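Local coordinates for triphenylmethane reductase (Citrobacter sp. my-5, PDB 2JL1), which reduces triphenylmethane dyes with the help of a bound NADP(H) cofactor, as an NmrA-like member of the atypical short-chain dehydrogenase/reductase family, at the interface of chains A and B. Sequence-based numbering; all coordinates share one arbitrary frame. Chains: chain A/B, Triphenylmethane reductase.

Contact 1: the interface of chains A and B. Residues chain A 88, 123, 126-127, 129-131; chain B 80-81, 84, 119-120, 123.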
loop_
_atom_site.group_PDB
_atom_site.type_symbol
_atom_site.label_atom_id
_atom_site.label_comp_id
_atom_site.label_asym_id
_atom_site.label_seq_id
_atom_site.Cartn_x
_atom_site.Cartn_y
_atom_site.Cartn_z
ATOM N N ALA A 88 3.615 -8.165 -2.310
ATOM C CA ALA A 88 2.691 -8.065 -3.444
ATOM C C ALA A 88 2.565 -9.400 -4.190
ATOM O O ALA A 88 1.468 -9.769 -4.599
ATOM C CB ALA A 88 3.081 -6.950 -4.401
ATOM N N ALA A 123 0.916 -0.677 2.992
ATOM C CA ALA A 123 0.899 -1.018 1.560
ATOM C C ALA A 123 0.349 -2.432 1.370
ATOM O O ALA A 123 -0.454 -2.689 0.452
ATOM C CB ALA A 123 2.317 -0.883 0.941
ATOM N N TYR A 126 -3.483 -2.611 2.043
ATOM C CA TYR A 126 -4.166 -2.146 0.833
ATOM C C TYR A 126 -4.108 -3.128 -0.317
ATOM O O TYR A 126 -5.099 -3.273 -1.046
ATOM C CB TYR A 126 -3.675 -0.761 0.400
ATOM C CG TYR A 126 -4.270 0.329 1.216
ATOM C CD1 TYR A 126 -5.647 0.614 1.130
ATOM C CD2 TYR A 126 -3.496 1.078 2.089
ATOM C CE1 TYR A 126 -6.219 1.621 1.894
ATOM C CE2 TYR A 126 -4.063 2.101 2.847
ATOM C CZ TYR A 126 -5.426 2.354 2.743
ATOM O OH TYR A 126 -5.997 3.352 3.484
ATOM N N ALA A 127 -2.975 -3.816 -0.487
ATOM C CA ALA A 127 -2.879 -4.895 -1.469
ATOM C C ALA A 127 -3.906 -6.008 -1.214
ATOM O O ALA A 127 -4.597 -6.451 -2.126
ATOM C CB ALA A 127 -1.452 -5.479 -1.524
ATOM N N ARG A 129 -6.693 -5.750 0.436
ATOM C CA ARG A 129 -8.020 -5.188 0.148
ATOM C C ARG A 129 -8.418 -5.297 -1.339
ATOM O O ARG A 129 -9.580 -5.581 -1.631
ATOM C CB ARG A 129 -8.173 -3.761 0.678
ATOM C CG ARG A 129 -8.145 -3.661 2.209
ATOM C CD ARG A 129 -8.227 -2.206 2.665
ATOM N NE ARG A 129 -8.162 -2.051 4.122
ATOM C CZ ARG A 129 -9.208 -2.129 4.945
ATOM N NH1 ARG A 129 -10.424 -2.395 4.471
ATOM N NH2 ARG A 129 -9.038 -1.939 6.251
ATOM N N THR A 130 -7.465 -5.123 -2.264
ATOM C CA THR A 130 -7.742 -5.259 -3.719
ATOM C C THR A 130 -8.201 -6.646 -4.156
ATOM O O THR A 130 -8.772 -6.805 -5.249
ATOM C CB THR A 130 -6.531 -4.855 -4.603
ATOM O OG1 THR A 130 -5.546 -5.915 -4.618
ATOM C CG2 THR A 130 -5.932 -3.570 -4.115
ATOM N N THR A 131 -7.930 -7.653 -3.338
ATOM C CA THR A 131 -8.305 -9.008 -3.704
ATOM C C THR A 131 -9.772 -9.341 -3.435
ATOM O O THR A 131 -10.270 -10.330 -3.962
ATOM C CB THR A 131 -7.479 -10.051 -2.978
ATOM O OG1 THR A 131 -7.848 -10.050 -1.595
ATOM C CG2 THR A 131 -5.988 -9.786 -3.139
ATOM N N ASN B 80 -6.685 -5.214 -10.604
ATOM C CA ASN B 80 -6.136 -4.396 -9.520
ATOM C C ASN B 80 -5.021 -5.087 -8.740
ATOM O O ASN B 80 -4.065 -4.446 -8.354
ATOM C CB ASN B 80 -7.246 -3.981 -8.568
ATOM C CG ASN B 80 -8.218 -2.995 -9.206
ATOM O OD1 ASN B 80 -7.837 -2.220 -10.084
ATOM N ND2 ASN B 80 -9.465 -3.019 -8.763
ATOM N N THR B 81 -5.154 -6.390 -8.511
ATOM C CA THR B 81 -4.124 -7.113 -7.764
ATOM C C THR B 81 -2.838 -7.244 -8.577
ATOM O O THR B 81 -1.740 -7.133 -8.029
ATOM C CB THR B 81 -4.641 -8.453 -7.289
ATOM O OG1 THR B 81 -5.827 -8.233 -6.514
ATOM C CG2 THR B 81 -3.582 -9.200 -6.437
ATOM N N ILE B 84 -0.926 -3.860 -8.508
ATOM C CA ILE B 84 -0.092 -3.687 -7.300
ATOM C C ILE B 84 1.318 -4.251 -7.497
ATOM O O ILE B 84 2.320 -3.564 -7.195
ATOM C CB ILE B 84 -0.809 -4.276 -6.072
ATOM C CG1 ILE B 84 -2.017 -3.362 -5.759
ATOM C CG2 ILE B 84 0.169 -4.529 -4.882
ATOM C CD1 ILE B 84 -2.373 -3.235 -4.348
ATOM N N HIS B 119 -7.616 1.575 -3.662
ATOM C CA HIS B 119 -6.726 0.763 -2.844
ATOM C C HIS B 119 -5.354 0.585 -3.491
ATOM O O HIS B 119 -4.327 0.549 -2.789
ATOM C CB HIS B 119 -7.398 -0.561 -2.483
ATOM C CG HIS B 119 -8.547 -0.385 -1.545
ATOM N ND1 HIS B 119 -9.636 -1.229 -1.514
ATOM C CD2 HIS B 119 -8.798 0.589 -0.645
ATOM C CE1 HIS B 119 -10.479 -0.812 -0.588
ATOM N NE2 HIS B 119 -10.001 0.300 -0.059
ATOM N N VAL B 120 -5.349 0.452 -4.817
ATOM C CA VAL B 120 -4.115 0.304 -5.583
ATOM C C VAL B 120 -3.278 1.568 -5.433
ATOM O O VAL B 120 -2.060 1.499 -5.258
ATOM C CB VAL B 120 -4.395 0.130 -7.095
ATOM C CG1 VAL B 120 -3.070 0.168 -7.888
ATOM C CG2 VAL B 120 -5.127 -1.192 -7.383
ATOM N N ALA B 123 -1.839 1.835 -1.871
ATOM C CA ALA B 123 -0.760 0.843 -1.729
ATOM C C ALA B 123 0.509 1.355 -2.412
ATOM O O ALA B 123 1.626 1.219 -1.875
ATOM C CB ALA B 123 -1.190 -0.532 -2.310
HETATM O O HOH W 1 -10.142 -4.966 -6.367
HETATM O O HOH W 2 -10.195 -3.223 -3.679
#

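Contact 2: the interface of chains A and B. Residues chain A 79, 81-82, 85; chain B 88-89, 92, 95.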
loop_
_atom_site.group_PDB
_atom_site.type_symbol
_atom_site.label_atom_id
_atom_site.label_comp_id
_atom_site.label_asym_id
_atom_site.label_seq_id
_atom_site.Cartn_x
_atom_site.Cartn_y
_atom_site.Cartn_z
ATOM N N ASP A 79 15.260 -4.900 3.707
ATOM C CA ASP A 79 15.008 -3.962 2.623
ATOM C C ASP A 79 13.486 -3.811 2.492
ATOM O O ASP A 79 12.799 -4.704 2.004
ATOM C CB ASP A 79 15.654 -4.511 1.346
ATOM C CG ASP A 79 15.466 -3.618 0.125
ATOM O OD1 ASP A 79 14.625 -2.674 0.112
ATOM O OD2 ASP A 79 16.177 -3.896 -0.864
ATOM N N THR A 81 11.673 -1.792 0.593
ATOM C CA THR A 81 11.152 -1.708 -0.771
ATOM C C THR A 81 11.070 -3.088 -1.420
ATOM O O THR A 81 10.116 -3.381 -2.145
ATOM C CB THR A 81 11.959 -0.733 -1.599
ATOM O OG1 THR A 81 11.958 0.537 -0.933
ATOM C CG2 THR A 81 11.375 -0.582 -3.028
ATOM N N LEU A 82 12.074 -3.934 -1.186
ATOM C CA LEU A 82 11.999 -5.330 -1.616
ATOM C C LEU A 82 10.853 -6.064 -0.951
ATOM O O LEU A 82 10.152 -6.846 -1.590
ATOM C CB LEU A 82 13.316 -6.083 -1.336
ATOM C CG LEU A 82 13.222 -7.606 -1.493
ATOM C CD1 LEU A 82 12.899 -7.959 -2.970
ATOM C CD2 LEU A 82 14.552 -8.271 -1.051
ATOM N N VAL A 85 7.496 -5.670 -2.792
ATOM C CA VAL A 85 7.455 -6.599 -3.941
ATOM C C VAL A 85 7.136 -8.016 -3.486
ATOM O O VAL A 85 6.283 -8.670 -4.068
ATOM C CB VAL A 85 8.784 -6.614 -4.787
ATOM C CG1 VAL A 85 8.645 -7.537 -6.000
ATOM C CG2 VAL A 85 9.125 -5.222 -5.273
ATOM N N ALA B 88 4.616 -2.166 -7.686
ATOM C CA ALA B 88 5.702 -2.469 -6.749
ATOM C C ALA B 88 7.040 -2.656 -7.475
ATOM O O ALA B 88 8.070 -2.202 -6.984
ATOM C CB ALA B 88 5.387 -3.679 -5.883
ATOM N N ASN B 89 7.011 -3.318 -8.637
ATOM C CA ASN B 89 8.196 -3.452 -9.496
ATOM C C ASN B 89 8.730 -2.098 -9.939
ATOM O O ASN B 89 9.948 -1.894 -9.966
ATOM C CB ASN B 89 7.900 -4.261 -10.767
ATOM C CG ASN B 89 7.641 -5.726 -10.512
ATOM O OD1 ASN B 89 8.060 -6.307 -9.500
ATOM N ND2 ASN B 89 6.947 -6.358 -11.476
ATOM N N LYS B 92 10.440 -0.306 -6.940
ATOM C CA LYS B 92 11.743 -0.922 -6.599
ATOM C C LYS B 92 12.803 -0.573 -7.635
ATOM O O LYS B 92 13.938 -0.262 -7.275
ATOM C CB LYS B 92 11.662 -2.436 -6.461
ATOM C CG LYS B 92 12.904 -3.024 -5.772
ATOM C CD LYS B 92 12.923 -4.511 -5.840
ATOM C CE LYS B 92 14.200 -5.050 -5.200
ATOM N NZ LYS B 92 15.306 -4.945 -6.182
ATOM N N ARG B 95 13.849 2.965 -6.990
ATOM C CA ARG B 95 14.747 2.992 -5.836
ATOM C C ARG B 95 16.161 2.520 -6.267
ATOM O O ARG B 95 17.156 3.225 -6.020
ATOM C CB ARG B 95 14.200 2.126 -4.694
ATOM C CG ARG B 95 14.892 2.290 -3.320
ATOM C CD ARG B 95 16.263 1.583 -3.248
ATOM N NE ARG B 95 16.192 0.170 -3.612
ATOM C CZ ARG B 95 15.928 -0.810 -2.762
ATOM N NH1 ARG B 95 15.717 -0.548 -1.472
ATOM N NH2 ARG B 95 15.880 -2.057 -3.198
#

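Contact 1: the interface of chains A and B
Helix 117-130 of chain A, with A:Thr131 and A:Ala88 of helix 80-96, packs on helices 80-96 and 117-130 of chain B. Two helices from each chain about a two-fold axis make the four-helix bundle familiar from dimers of short-chain dehydrogenase/reductases, the superfamily of this NmrA-like enzyme; whether the pair forms in solution the structure alone does not show. A:Thr130, at the C-terminal end of its helix, is wedged between the two B helices. OG1 of A:Thr130 sits above its own backbone, flanked by N and C (chi1 78°), where it bonds back to A:Ala127 O at 2.7 Å, in the carbonyl plane and on a lone pair. The same A:Thr130 OG1 pairs with B:Thr81 OG1 at 3.0 Å. A:Thr130 donates to its own helix, which would leave its oxygen to accept from B:Thr81, although that direction is not seen. The methyl branch CG2 of A:Thr130, anti to the carbonyl carbon, diverges from the hydroxyl, meeting B:Ile84 CD1 tip to tip at 3.6 Å and passing B:His119 CB. B:Ile84 CD1 also lies against the backbone of A:Ala127, 3.4 Å from its CA, while the CG2 branch turns to the methyl groups of A:Ala88 and A:Ala127. The B:His119 imidazole turns one side to chain A: A:Tyr126 meets it near CD2, at the rim, and A:Arg129 crosses over that same face. B:His119 CD2 comes 3.6 Å from A:Tyr126 CD1, the side chains crossing near a right angle; the extended A:Arg129 chain lies obliquely, its CD 4.1 Å from B:His119 NE2. The guanidinium runs on past the ring, so the contact is aliphatic. ND1 of B:His119 is bonded to water 2 at 3.0 Å; this water touches A:Arg129 O and joins water 1, which links A:Thr130 O to B:Asn80 ND2. The waters bind the carbonyls at the helix end. Near the axis, A:Ala123 and B:Ala123 each set CB against the other's carbonyl oxygen, letting the helices approach closely.

Contact 2: the interface of chains A and B
CG of A:Asp79 stands anti to the backbone N (chi1 -180°), sending the carboxylate across to B:Arg95, whose chain also starts anti to its backbone N but then bends at chi2 and chi3 to turn its guanidinium back to the partner. The two groups meet tip to tip in an end-on, two-nitrogen salt bridge at the edge of a helix-helix packing typical of short-chain dehydrogenase/reductase folds, here an NmrA-like one. B:Arg95 NH1 donates to A:Asp79 OD1 at 2.9 Å and B:Arg95 NH2 to A:Asp79 OD2 at 3.0 Å. The carboxylate lies near the guanidinium plane at its edge, yet the two planes are twisted 47° apart, so the grip is uneven: OD2 uses its syn lone pair, whereas OD1 is approached from above the carboxylate plane. A:Asp79 OD1 is also held by the backbone N of A:Leu82 at 3.1 Å, a nearly straight bond from another direction. A:Asp79 thus acts as the N-cap of helix 80-96, which fixes the carboxylate for B:Arg95; the helix start probably helps to stabilise its negative charge. Beside the salt bridge, A:Thr81 runs antiparallel alongside B:Arg95 and sets its methyl CG2 3.6 Å from B:Lys92 CA. B:Lys92 keeps an extended chain to CE and turns only at chi4 (-81°), so its methylenes do the packing: CE lies 3.9 Å from A:Leu82 CD1, the two side chains running side by side, while CD of B:Lys92 rests on CG2 of A:Val85, those side chains crossing at about a right angle. The ammonium NZ of B:Lys92 ends 5.5 Å from A:Asp79 OD2, without direct contact but near enough that a favourable long-range attraction is likely. A:Val85 divides its branches, CG2 lying 3.6 Å from B:Ala88 O and CG1 turned to the amide oxygen of B:Asn89.

The centres of the C-alpha atoms of contact 1 and contact 2 lie about 15 Å apart, and both use helix 80-96 of each chain. Contact 1 adds helix 117-130, whereas contact 2 includes the loop residue just before helix 80-96. Through the two-fold symmetry each has a twin with the chains exchanged, so residues 81 and 88 serve in both: the threonine uses its hydroxyl in contact 1 and its methyl in contact 2. Together they form a continuous seam, largely apolar with water at one margin and a charged pair at another, suited to a dimer, if this pairing holds in solution.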